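Glycosyl hydrolase family 2, TIM barrel domain protein (Parabacteroides merdae ATCC 43184, PDB 6DXU) probably hydrolyses beta-glucuronides, as a glycoside hydrolase family 2 beta-glucuronidase of a human gut bacterium. Local coordinates at residues K30-N35 with Y193-Y198; F312-P317 with K506-L511; C736-L741 with P820-E825. All coordinates share one frame; numbering follows the deposited sequence.

Interaction 1. Residues K30-N35 with Y193-Y198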
loop_
_atom_site.group_PDB
_atom_site.type_symbol
_atom_site.label_atom_id
_atom_site.label_comp_id
_atom_site.label_asym_id
_atom_site.label_seq_id
_atom_site.Cartn_x
_atom_site.Cartn_y
_atom_site.Cartn_z
ATOM N N LYS D 30 -24.106 31.078 -1.725
ATOM C CA LYS D 30 -23.002 30.738 -0.838
ATOM C C LYS D 30 -23.451 30.960 0.599
ATOM O O LYS D 30 -23.784 32.085 0.988
ATOM C CB LYS D 30 -21.795 31.612 -1.161
ATOM C CG LYS D 30 -20.496 31.221 -0.507
ATOM C CD LYS D 30 -19.349 31.817 -1.306
ATOM C CE LYS D 30 -17.992 31.287 -0.897
ATOM N NZ LYS D 30 -17.051 31.273 -2.073
ATOM N N ILE D 31 -23.430 29.899 1.390
ATOM C CA ILE D 31 -24.006 29.901 2.725
ATOM C C ILE D 31 -22.916 29.552 3.721
ATOM O O ILE D 31 -22.348 28.453 3.659
ATOM C CB ILE D 31 -25.182 28.920 2.815
ATOM C CG1 ILE D 31 -26.235 29.318 1.777
ATOM C CG2 ILE D 31 -25.747 28.891 4.224
ATOM C CD1 ILE D 31 -27.196 28.212 1.422
ATOM N N ARG D 32 -22.595 30.490 4.610
ATOM C CA ARG D 32 -21.642 30.187 5.667
ATOM C C ARG D 32 -22.277 29.212 6.654
ATOM O O ARG D 32 -23.343 29.486 7.207
ATOM C CB ARG D 32 -21.207 31.468 6.368
ATOM C CG ARG D 32 -20.201 32.249 5.566
ATOM C CD ARG D 32 -20.000 33.657 6.145
ATOM N NE ARG D 32 -19.049 34.398 5.328
ATOM C CZ ARG D 32 -18.699 35.660 5.559
ATOM N NH1 ARG D 32 -19.226 36.315 6.588
ATOM N NH2 ARG D 32 -17.828 36.261 4.762
ATOM N N LEU D 33 -21.630 28.074 6.875
ATOM C CA LEU D 33 -22.124 27.086 7.833
ATOM C C LEU D 33 -21.553 27.435 9.198
ATOM O O LEU D 33 -20.456 27.018 9.557
ATOM C CB LEU D 33 -21.726 25.676 7.408
ATOM C CG LEU D 33 -22.265 25.236 6.058
ATOM C CD1 LEU D 33 -21.691 23.844 5.710
ATOM C CD2 LEU D 33 -23.782 25.178 6.145
ATOM N N THR D 34 -22.290 28.228 9.966
ATOM C CA THR D 34 -21.770 28.658 11.250
ATOM C C THR D 34 -22.470 28.031 12.443
ATOM O O THR D 34 -21.826 27.834 13.476
ATOM C CB THR D 34 -21.838 30.186 11.368
ATOM O OG1 THR D 34 -23.197 30.604 11.262
ATOM C CG2 THR D 34 -21.007 30.848 10.229
ATOM N N ASN D 35 -23.746 27.679 12.329
ATOM C CA ASN D 35 -24.529 27.245 13.480
ATOM C C ASN D 35 -24.705 25.725 13.534
ATOM O O ASN D 35 -24.573 25.023 12.534
ATOM C CB ASN D 35 -25.897 27.917 13.453
ATOM C CG ASN D 35 -25.796 29.416 13.603
ATOM O OD1 ASN D 35 -25.157 29.906 14.532
ATOM N ND2 ASN D 35 -26.408 30.150 12.690
ATOM N N TYR D 193 -14.105 30.297 7.435
ATOM C CA TYR D 193 -15.465 29.932 7.061
ATOM C C TYR D 193 -15.500 28.697 6.183
ATOM O O TYR D 193 -14.707 28.543 5.249
ATOM C CB TYR D 193 -16.148 31.067 6.308
ATOM C CG TYR D 193 -16.462 32.261 7.174
ATOM C CD1 TYR D 193 -17.316 32.143 8.273
ATOM C CD2 TYR D 193 -15.884 33.492 6.919
ATOM C CE1 TYR D 193 -17.598 33.239 9.079
ATOM C CE2 TYR D 193 -16.171 34.605 7.726
ATOM C CZ TYR D 193 -17.023 34.466 8.793
ATOM O OH TYR D 193 -17.305 35.556 9.600
ATOM N N LEU D 194 -16.482 27.855 6.459
ATOM C CA LEU D 194 -16.823 26.724 5.620
ATOM C C LEU D 194 -18.146 27.067 4.959
ATOM O O LEU D 194 -19.130 27.338 5.653
ATOM C CB LEU D 194 -16.935 25.442 6.454
ATOM C CG LEU D 194 -17.573 24.218 5.775
ATOM C CD1 LEU D 194 -16.826 23.859 4.482
ATOM C CD2 LEU D 194 -17.600 23.018 6.732
ATOM N N ASN D 195 -18.173 27.035 3.635
ATOM C CA ASN D 195 -19.326 27.491 2.876
ATOM C C ASN D 195 -20.003 26.307 2.213
ATOM O O ASN D 195 -19.336 25.430 1.647
ATOM C CB ASN D 195 -18.926 28.495 1.790
ATOM C CG ASN D 195 -18.078 29.630 2.329
ATOM O OD1 ASN D 195 -18.588 30.501 3.027
ATOM N ND2 ASN D 195 -16.781 29.623 2.010
ATOM N N LEU D 196 -21.328 26.299 2.282
ATOM C CA LEU D 196 -22.127 25.419 1.452
ATOM C C LEU D 196 -22.447 26.194 0.185
ATOM O O LEU D 196 -23.073 27.255 0.247
ATOM C CB LEU D 196 -23.407 24.990 2.168
ATOM C CG LEU D 196 -24.324 24.069 1.357
ATOM C CD1 LEU D 196 -23.629 22.750 1.139
ATOM C CD2 LEU D 196 -25.645 23.858 2.093
ATOM N N VAL D 197 -22.036 25.664 -0.964
ATOM C CA VAL D 197 -22.176 26.376 -2.226
ATOM C C VAL D 197 -23.085 25.553 -3.113
ATOM O O VAL D 197 -22.736 24.434 -3.500
ATOM C CB VAL D 197 -20.819 26.610 -2.909
ATOM C CG1 VAL D 197 -21.017 27.371 -4.220
ATOM C CG2 VAL D 197 -19.881 27.368 -1.973
ATOM N N TYR D 198 -24.246 26.102 -3.435
ATOM C CA TYR D 198 -25.119 25.491 -4.424
ATOM C C TYR D 198 -24.766 26.038 -5.800
ATOM O O TYR D 198 -24.655 27.256 -5.980
ATOM C CB TYR D 198 -26.581 25.793 -4.110
ATOM C CG TYR D 198 -27.131 25.182 -2.837
ATOM C CD1 TYR D 198 -27.593 25.991 -1.800
ATOM C CD2 TYR D 198 -27.220 23.796 -2.684
ATOM C CE1 TYR D 198 -28.124 25.438 -0.644
ATOM C CE2 TYR D 198 -27.752 23.233 -1.524
ATOM C CZ TYR D 198 -28.202 24.068 -0.511
ATOM O OH TYR D 198 -28.742 23.522 0.637
HETATM O O HOH W 1 -17.850 33.086 3.141
HETATM O O HOH W 2 -18.037 28.390 8.772
#
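Strand 30-32 runs antiparallel to strand 194-198, their axes 4.5 Å apart at an angle of 154°. Ile31 and Leu196 form the hydrogen-bonded pair, with Ile31 N to Leu196 O at 2.9 Å and Leu196 N to Ile31 O at 2.8 Å. This is the edge of an antiparallel sheet in the sugar-binding domain, strand 30-32 being outermost and strand 107-112 lying beyond 194-198. Next along the chain, Leu33 N donates to Leu194 O, and the two methyls of Leu33 settle against Leu194 CG and Leu196 CB. On the side of Lys30 and Asn195, Arg32 reaches across to Tyr193. The Arg32 chain is extended from CG to NE, which lays its guanidinium flat on the phenol ring, centres 3.9 Å apart and planes only 5° from parallel. Arg32 CD adds a CH-pi contact over the same ring. Glu345 meets both stacked groups, its carboxylate in a salt bridge with Arg32 NH2 and its backbone N bonded to Tyr193 OH. Replacing Tyr193 by an alanine would probably strip the guanidinium of its flat support and leave it freer to turn. Lys30 CE passes 3.6 Å from Asn195 ND2 on the way to a salt bridge with Asp111. Between Arg32 and Asn195 sits a water that accepts from Arg32 NE at 2.8 Å and donates to Asn195 OD1 at 2.7 Å.

Interaction 2. Residues F312-P317 with K506-L511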
loop_
_atom_site.group_PDB
_atom_site.type_symbol
_atom_site.label_atom_id
_atom_site.label_comp_id
_atom_site.label_asym_id
_atom_site.label_seq_id
_atom_site.Cartn_x
_atom_site.Cartn_y
_atom_site.Cartn_z
ATOM N N PHE D 312 10.291 47.595 -9.466
ATOM C CA PHE D 312 11.411 47.657 -8.536
ATOM C C PHE D 312 12.635 48.100 -9.333
ATOM O O PHE D 312 12.979 47.466 -10.334
ATOM C CB PHE D 312 11.670 46.296 -7.881
ATOM C CG PHE D 312 10.679 45.940 -6.806
ATOM C CD1 PHE D 312 10.943 46.259 -5.480
ATOM C CD2 PHE D 312 9.482 45.314 -7.125
ATOM C CE1 PHE D 312 10.026 45.954 -4.470
ATOM C CE2 PHE D 312 8.554 45.005 -6.129
ATOM C CZ PHE D 312 8.829 45.330 -4.802
ATOM N N LYS D 313 13.286 49.173 -8.897
ATOM C CA LYS D 313 14.464 49.676 -9.595
ATOM C C LYS D 313 15.707 48.934 -9.135
ATOM O O LYS D 313 15.856 48.632 -7.950
ATOM C CB LYS D 313 14.634 51.168 -9.324
ATOM C CG LYS D 313 13.471 51.999 -9.797
ATOM C CD LYS D 313 13.441 52.137 -11.310
ATOM C CE LYS D 313 12.576 53.333 -11.740
ATOM N NZ LYS D 313 12.371 53.358 -13.211
ATOM N N ASP D 314 16.596 48.635 -10.080
ATOM C CA ASP D 314 17.855 47.995 -9.733
ATOM C C ASP D 314 18.639 48.888 -8.787
ATOM O O ASP D 314 18.879 50.063 -9.084
ATOM C CB ASP D 314 18.679 47.709 -10.990
ATOM C CG ASP D 314 17.923 46.881 -12.025
ATOM O OD1 ASP D 314 16.707 46.628 -11.844
ATOM O OD2 ASP D 314 18.552 46.474 -13.028
ATOM N N LYS D 315 19.022 48.329 -7.641
ATOM C CA LYS D 315 19.681 49.079 -6.575
ATOM C C LYS D 315 18.936 50.366 -6.248
ATOM O O LYS D 315 19.546 51.373 -5.884
ATOM C CB LYS D 315 21.139 49.381 -6.925
ATOM C CG LYS D 315 21.962 48.136 -7.119
ATOM C CD LYS D 315 22.493 47.653 -5.784
ATOM C CE LYS D 315 23.702 46.771 -5.971
ATOM N NZ LYS D 315 23.307 45.369 -6.263
ATOM N N GLY D 316 17.607 50.336 -6.345
ATOM C CA GLY D 316 16.822 51.531 -6.163
ATOM C C GLY D 316 15.480 51.256 -5.516
ATOM O O GLY D 316 15.231 50.169 -4.983
ATOM N N PRO D 317 14.586 52.243 -5.567
ATOM C CA PRO D 317 13.319 52.138 -4.831
ATOM C C PRO D 317 12.207 51.502 -5.645
ATOM O O PRO D 317 12.441 50.884 -6.692
ATOM C CB PRO D 317 13.000 53.597 -4.493
ATOM C CG PRO D 317 13.581 54.376 -5.654
ATOM C CD PRO D 317 14.784 53.586 -6.145
ATOM N N LYS D 506 23.836 44.465 -1.475
ATOM C CA LYS D 506 24.130 43.061 -1.719
ATOM C C LYS D 506 23.192 42.414 -2.729
ATOM O O LYS D 506 23.497 41.329 -3.229
ATOM C CB LYS D 506 24.072 42.275 -0.409
ATOM C CG LYS D 506 25.068 42.746 0.630
ATOM C CD LYS D 506 25.000 41.880 1.877
ATOM C CE LYS D 506 25.872 42.441 2.990
ATOM N NZ LYS D 506 25.829 41.565 4.199
ATOM N N VAL D 507 22.061 43.040 -3.042
ATOM C CA VAL D 507 21.045 42.412 -3.874
ATOM C C VAL D 507 20.525 43.421 -4.887
ATOM O O VAL D 507 20.629 44.637 -4.707
ATOM C CB VAL D 507 19.879 41.839 -3.027
ATOM C CG1 VAL D 507 20.355 40.636 -2.182
ATOM C CG2 VAL D 507 19.290 42.932 -2.122
ATOM N N LYS D 508 19.919 42.895 -5.951
ATOM C CA LYS D 508 19.379 43.775 -6.983
ATOM C C LYS D 508 18.187 44.569 -6.463
ATOM O O LYS D 508 18.098 45.786 -6.691
ATOM C CB LYS D 508 18.996 42.954 -8.214
ATOM C CG LYS D 508 18.568 43.763 -9.406
ATOM C CD LYS D 508 18.392 42.845 -10.616
ATOM C CE LYS D 508 17.881 43.613 -11.815
ATOM N NZ LYS D 508 17.460 42.732 -12.936
ATOM N N HIS D 509 17.265 43.907 -5.754
ATOM C CA HIS D 509 16.069 44.557 -5.227
ATOM C C HIS D 509 15.979 44.242 -3.741
ATOM O O HIS D 509 15.704 43.101 -3.364
ATOM C CB HIS D 509 14.812 44.082 -5.959
ATOM C CG HIS D 509 14.863 44.297 -7.441
ATOM N ND1 HIS D 509 15.118 45.532 -8.000
ATOM C CD2 HIS D 509 14.690 43.442 -8.477
ATOM C CE1 HIS D 509 15.102 45.428 -9.318
ATOM N NE2 HIS D 509 14.843 44.172 -9.635
ATOM N N PHE D 510 16.172 45.262 -2.913
ATOM C CA PHE D 510 16.184 45.134 -1.463
ATOM C C PHE D 510 14.844 45.628 -0.944
ATOM O O PHE D 510 14.366 46.692 -1.354
ATOM C CB PHE D 510 17.351 45.947 -0.876
ATOM C CG PHE D 510 17.269 46.219 0.617
ATOM C CD1 PHE D 510 16.692 47.386 1.097
ATOM C CD2 PHE D 510 17.846 45.346 1.528
ATOM C CE1 PHE D 510 16.647 47.652 2.472
ATOM C CE2 PHE D 510 17.813 45.601 2.890
ATOM C CZ PHE D 510 17.215 46.756 3.366
ATOM N N LEU D 511 14.232 44.846 -0.054
ATOM C CA LEU D 511 12.995 45.239 0.611
ATOM C C LEU D 511 13.067 44.687 2.023
ATOM O O LEU D 511 13.226 43.481 2.193
ATOM C CB LEU D 511 11.766 44.693 -0.128
ATOM C CG LEU D 511 10.424 44.892 0.565
ATOM C CD1 LEU D 511 10.244 46.347 0.918
ATOM C CD2 LEU D 511 9.283 44.442 -0.338
HETATM O O HOH W 3 14.348 47.573 -5.831
HETATM O O HOH W 4 16.691 47.997 -3.700
#
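His509 is held between Phe312 on one face of its imidazole and its own neighbour Lys508 on the other. Phe312 CB lies 3.8 Å from the centroid of the His509 ring, 19° off the normal, a CH-pi contact displaced toward the rim; Lys508 CG covers the centre of the opposite face. The imidazole turns ND1 and CE1 toward the chain at 312-314, and the oxygens met there are carbonyl and carboxylate: ND1 makes a weak, bent hydrogen bond to Lys313 O (3.2 Å, 138° at the hydrogen), and CE1 comes 3.1 Å from Phe312 O and nearly as close to Asp314 OD1. A water that donates to Lys313 O also lies within hydrogen-bonding distance of His509 ND1. The phenyl ring of Phe312 and the imidazole of His509 form an oblique pair.

Both segments are irregular loops of the TIM barrel domain: 312-317 forms the turn of a hairpin between strands 310-312 and 318-320, closed by Gly316 N bonding to Lys313 O, and 506-511 leads from helix 496-504 into barrel strand 512-513. Strand 464-468 backs the packing, its Met464 touching both Phe312 and His509.

Lys508 stretches fully, CG anti to the backbone N (chi1 -174°), and runs alongside Asp314, pointing the same way. Its CE comes 3.2 Å from Asp314 OD2, whereas the salt bridge from NZ to that oxygen is long at 3.9 Å. Lys315, in contrast, folds at chi2 and chi4, which brings NZ back to a weak bond with Val507 O, and Gln505 O is a second weak acceptor. Its backbone is fixed more firmly, Lys315 N donating to Lys508 O at 2.9 Å.

Interaction 3. Residues C736-L741 with P820-E825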
loop_
_atom_site.group_PDB
_atom_site.type_symbol
_atom_site.label_atom_id
_atom_site.label_comp_id
_atom_site.label_asym_id
_atom_site.label_seq_id
_atom_site.Cartn_x
_atom_site.Cartn_y
_atom_site.Cartn_z
ATOM N N CYS D 736 0.349 42.700 47.866
ATOM C CA CYS D 736 -0.573 42.979 46.776
ATOM C C CYS D 736 -1.812 43.647 47.341
ATOM O O CYS D 736 -2.474 43.088 48.221
ATOM C CB CYS D 736 -0.963 41.697 46.044
ATOM S SG CYS D 736 0.370 40.998 45.101
ATOM N N GLN D 737 -2.119 44.833 46.848
ATOM C CA GLN D 737 -3.333 45.535 47.216
ATOM C C GLN D 737 -4.330 45.355 46.078
ATOM O O GLN D 737 -4.020 45.664 44.922
ATOM C CB GLN D 737 -3.016 46.999 47.523
ATOM C CG GLN D 737 -4.164 47.965 47.550
ATOM C CD GLN D 737 -3.671 49.394 47.790
ATOM O OE1 GLN D 737 -2.565 49.604 48.305
ATOM N NE2 GLN D 737 -4.492 50.378 47.429
ATOM N N VAL D 738 -5.494 44.795 46.394
ATOM C CA VAL D 738 -6.465 44.359 45.397
ATOM C C VAL D 738 -7.747 45.127 45.621
ATOM O O VAL D 738 -8.247 45.191 46.750
ATOM C CB VAL D 738 -6.726 42.843 45.480
ATOM C CG1 VAL D 738 -7.615 42.377 44.315
ATOM C CG2 VAL D 738 -5.414 42.085 45.503
ATOM N N SER D 739 -8.306 45.671 44.548
ATOM C CA SER D 739 -9.479 46.507 44.706
ATOM C C SER D 739 -10.371 46.367 43.486
ATOM O O SER D 739 -9.924 45.991 42.400
ATOM C CB SER D 739 -9.081 47.969 44.911
ATOM O OG SER D 739 -8.420 48.463 43.759
ATOM N N LEU D 740 -11.646 46.667 43.689
ATOM C CA LEU D 740 -12.607 46.765 42.602
ATOM C C LEU D 740 -12.472 48.148 41.970
ATOM O O LEU D 740 -12.771 49.162 42.610
ATOM C CB LEU D 740 -14.020 46.518 43.120
ATOM C CG LEU D 740 -15.107 46.711 42.064
ATOM C CD1 LEU D 740 -14.892 45.734 40.904
ATOM C CD2 LEU D 740 -16.499 46.553 42.669
ATOM N N LEU D 741 -12.003 48.196 40.723
ATOM C CA LEU D 741 -11.744 49.479 40.079
ATOM C C LEU D 741 -13.007 50.058 39.455
ATOM O O LEU D 741 -13.254 51.263 39.561
ATOM C CB LEU D 741 -10.637 49.324 39.033
ATOM C CG LEU D 741 -10.135 50.570 38.296
ATOM C CD1 LEU D 741 -9.667 51.653 39.252
ATOM C CD2 LEU D 741 -9.009 50.184 37.363
ATOM N N PRO D 820 2.394 37.597 50.549
ATOM C CA PRO D 820 1.127 37.033 51.028
ATOM C C PRO D 820 0.045 37.122 49.964
ATOM O O PRO D 820 -0.107 38.136 49.283
ATOM C CB PRO D 820 0.786 37.894 52.254
ATOM C CG PRO D 820 1.685 39.086 52.175
ATOM C CD PRO D 820 2.905 38.661 51.427
ATOM N N THR D 821 -0.725 36.048 49.846
ATOM C CA THR D 821 -1.843 36.021 48.913
ATOM C C THR D 821 -2.937 36.962 49.389
ATOM O O THR D 821 -3.227 37.035 50.584
ATOM C CB THR D 821 -2.353 34.587 48.789
ATOM O OG1 THR D 821 -1.302 33.777 48.247
ATOM C CG2 THR D 821 -3.601 34.493 47.917
ATOM N N ALA D 822 -3.538 37.697 48.455
ATOM C CA ALA D 822 -4.570 38.673 48.781
ATOM C C ALA D 822 -5.904 38.251 48.185
ATOM O O ALA D 822 -5.950 37.520 47.194
ATOM C CB ALA D 822 -4.189 40.069 48.277
ATOM N N PHE D 823 -6.996 38.716 48.799
ATOM C CA PHE D 823 -8.332 38.265 48.425
ATOM C C PHE D 823 -9.275 39.445 48.260
ATOM O O PHE D 823 -9.159 40.465 48.949
ATOM C CB PHE D 823 -8.901 37.277 49.469
ATOM C CG PHE D 823 -8.070 36.029 49.648
ATOM C CD1 PHE D 823 -8.402 34.857 48.989
ATOM C CD2 PHE D 823 -6.964 36.031 50.479
ATOM C CE1 PHE D 823 -7.643 33.704 49.159
ATOM C CE2 PHE D 823 -6.191 34.899 50.645
ATOM C CZ PHE D 823 -6.534 33.726 49.978
ATOM N N LEU D 824 -10.214 39.298 47.328
ATOM C CA LEU D 824 -11.239 40.303 47.092
ATOM C C LEU D 824 -12.567 39.615 46.830
ATOM O O LEU D 824 -12.651 38.746 45.957
ATOM C CB LEU D 824 -10.881 41.202 45.903
ATOM C CG LEU D 824 -11.881 42.292 45.527
ATOM C CD1 LEU D 824 -11.951 43.370 46.619
ATOM C CD2 LEU D 824 -11.516 42.911 44.175
ATOM N N GLU D 825 -13.591 39.990 47.592
ATOM C CA GLU D 825 -14.939 39.499 47.342
ATOM C C GLU D 825 -15.617 40.307 46.244
ATOM O O GLU D 825 -15.477 41.530 46.178
ATOM C CB GLU D 825 -15.790 39.544 48.615
ATOM C CG GLU D 825 -16.903 38.513 48.622
ATOM C CD GLU D 825 -17.929 38.755 49.718
ATOM O OE1 GLU D 825 -17.710 39.658 50.555
ATOM O OE2 GLU D 825 -18.974 38.067 49.718
HETATM O O HOH W 5 -0.078 40.695 49.766
#
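Val738 points its two methyls at different partners on the facing strand: CG2 meets Ala822 CB at 3.6 Å, while CG1 lies 3.8 Å from Leu824 CB. The split follows from its first torsion, which sets CG1 anti to the backbone N (chi1 -173°) and CG2 anti to the carbonyl carbon. Val738, Ala822 and Leu824 all direct their CB atoms into the space between the strands, as does Cys736, so alternate residues on each strand meet, while Gln737 and Phe823 point away.

Leu824 reaches farther along. With CG anti to its own backbone N, its branch slants across Val738 and brings CD2 over the backbone between Ser739 and Leu740, 3.7 Å from Ser739 C. At the other end the small Ala822 packs against Cys736, its CB 3.5 Å from Cys736 O and 4.2 Å from Cys736 CB.

The strand axes lie 7.0 Å apart and run nearly parallel, inclined by 15°, yet the strands belong to different antiparallel sheets. Strand 735-744 pairs with 747-755, and strand 822-826 with 810-815; the contact thus joins the edges of two facing sheets of a beta-sandwich in the C-terminal domain. Val738 also touches Val750 and Val814, one from each sheet. Thr821, which points away from strand 736-741, hydrogen-bonds through OG1 to Asp776 of a second subunit.

The direct meeting is mostly apolar, with the Ala822 methyl also resting on the Cys736 carbonyl oxygen, and a water accepts from Cys736 N and donates to Pro820 O at 2.6 Å. Cohesion here probably comes mainly from van der Waals packing of partly exposed side chains, with the water linking the backbones at one end.

Overall arrangement
The three contacts follow one another along the chain, each closing before the next opens, and share no sheet. Interaction 1 belongs to the edge of a sheet in the N-terminal sugar-binding domain, interaction 2 to loops of the TIM barrel, and interaction 3 to the C-terminal sandwich. Their centres are about 44 Å (1 and 2), about 47 Å (1 and 3) and about 57 Å (2 and 3) apart, and interactions 2 and 3 lie on opposite sides of the chain's centre. Each therefore ties sequence-distant segments within its own part of the multidomain chain. Two reach further: interaction 1 meets Glu345 and helix 372-381, and interaction 3 borders a second subunit.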